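Local coordinates for chaperone SycD (Yersinia enterocolitica, PDB 2VGX), which acts as a type III secretion chaperone for translocator proteins and probably modulates expression of the yop operon, at residues E15-S18 and D19-E22. Numbering follows the deposited sequence.
Sequences EISS and DTLE
Ile-16, the last residue before the cap of helix 18-33, meets the first helical turn with both branches of its side chain. Its CG2 lies 4.1 Å from Leu-21 CD2, while CD1 at the end of the other branch approaches Thr-20 CG2 at 4.2 Å; in both pairs the side chains cross at about a right angle. The Ile-16/Leu-21 pair, N' with N4, is a hydrophobic staple beside the polar cap that follows, a capping box in which each side-chain oxygen of Ser-17 and Thr-20 accepts from the other residue's backbone N-H. The stronger half runs from Ser-17 N to Thr-20 OG1, at 2.9 Å and almost straight (174°). Thr-20 has OG1 beside its own backbone N (chi1 -46°), which turns the hydroxyl back to the N-cap residue and leaves CG2 for the isoleucine. The reciprocal bond, from Thr-20 N to Ser-17 OG, is weak and stretched to 3.5 Å. Ser-17 holds OG between its backbone N and carbonyl carbon (chi1 63°), where it also meets Asp-19 CB at 3.5 Å. One residue on, the carbonyl of Ser-18 takes over: Leu-21 N binds its O at 3.0 Å, and a water donates to the same oxygen at 2.7 Å. That water also donates to Glu-22 OE1, bridging the helix start to a carboxylate that is salt-bridged to Arg-56. The cap thus starts helix 18-33 of this tetratricopeptide-repeat chaperone, directly after the short connection from helix 7-14. Met-12 of that preceding helix packs against Ser-17, Asp-19 and Thr-20, whereas Leu-21 is buried against Leu-47 and Leu-50 of helix 44-50.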
loop_
_atom_site.group_PDB
_atom_site.type_symbol
_atom_site.label_atom_id
_atom_site.label_comp_id
_atom_site.label_asym_id
_atom_site.label_seq_id
_atom_site.Cartn_x
_atom_site.Cartn_y
_atom_site.Cartn_z
ATOM N N GLU B 15 8.630 8.009 -5.963
ATOM C CA GLU B 15 9.015 7.569 -4.632
ATOM C C GLU B 15 7.809 7.341 -3.792
ATOM O O GLU B 15 6.836 8.058 -3.930
ATOM C CB GLU B 15 9.835 8.657 -3.908
ATOM C CG GLU B 15 11.052 9.094 -4.644
ATOM C CD GLU B 15 11.993 9.943 -3.808
ATOM O OE1 GLU B 15 11.551 10.584 -2.818
ATOM O OE2 GLU B 15 13.196 9.953 -4.161
ATOM N N ILE B 16 7.891 6.343 -2.910
ATOM C CA ILE B 16 6.914 6.133 -1.855
ATOM C C ILE B 16 7.314 7.024 -0.664
ATOM O O ILE B 16 8.412 6.870 -0.140
ATOM C CB ILE B 16 6.958 4.674 -1.384
ATOM C CG1 ILE B 16 6.861 3.681 -2.565
ATOM C CG2 ILE B 16 5.935 4.421 -0.257
ATOM C CD1 ILE B 16 5.576 3.647 -3.207
ATOM N N SER B 17 6.437 7.943 -0.257
ATOM C CA SER B 17 6.613 8.759 0.937
ATOM C C SER B 17 5.394 8.537 1.815
ATOM O O SER B 17 4.443 7.866 1.395
ATOM C CB SER B 17 6.698 10.242 0.532
ATOM O OG SER B 17 5.482 10.666 -0.068
ATOM N N SER B 18 5.381 9.108 3.020
ATOM C CA SER B 18 4.170 9.044 3.848
ATOM C C SER B 18 2.953 9.610 3.102
ATOM O O SER B 18 1.842 9.105 3.250
ATOM C CB SER B 18 4.379 9.794 5.171
ATOM O OG SER B 18 5.374 9.119 5.926
ATOM N N ASP B 19 3.167 10.642 2.286
ATOM C CA ASP B 19 2.069 11.206 1.455
ATOM C C ASP B 19 1.432 10.173 0.524
ATOM O O ASP B 19 0.199 10.150 0.378
ATOM C CB ASP B 19 2.539 12.410 0.640
ATOM C CG ASP B 19 2.828 13.631 1.502
ATOM O OD1 ASP B 19 2.237 13.766 2.609
ATOM O OD2 ASP B 19 3.645 14.464 1.064
ATOM N N THR B 20 2.263 9.323 -0.094
ATOM C CA THR B 20 1.784 8.245 -0.950
ATOM C C THR B 20 0.788 7.351 -0.197
ATOM O O THR B 20 -0.149 6.826 -0.809
ATOM C CB THR B 20 2.955 7.341 -1.430
ATOM O OG1 THR B 20 4.064 8.154 -1.881
ATOM C CG2 THR B 20 2.500 6.356 -2.523
ATOM N N LEU B 21 0.987 7.194 1.120
ATOM C CA LEU B 21 0.263 6.170 1.904
ATOM C C LEU B 21 -0.924 6.735 2.708
ATOM O O LEU B 21 -1.698 5.975 3.314
ATOM C CB LEU B 21 1.255 5.424 2.842
ATOM C CG LEU B 21 2.512 4.834 2.165
ATOM C CD1 LEU B 21 3.428 4.252 3.215
ATOM C CD2 LEU B 21 2.162 3.757 1.108
ATOM N N GLU B 22 -1.076 8.055 2.687
ATOM C CA GLU B 22 -2.064 8.720 3.564
ATOM C C GLU B 22 -3.538 8.291 3.309
ATOM O O GLU B 22 -4.316 8.040 4.264
ATOM C CB GLU B 22 -1.890 10.239 3.533
ATOM C CG GLU B 22 -2.745 11.021 4.610
ATOM C CD GLU B 22 -2.602 10.488 6.045
ATOM O OE1 GLU B 22 -1.473 10.051 6.439
ATOM O OE2 GLU B 22 -3.646 10.514 6.777
HETATM O O HOH W 1 0.616 8.396 5.580
#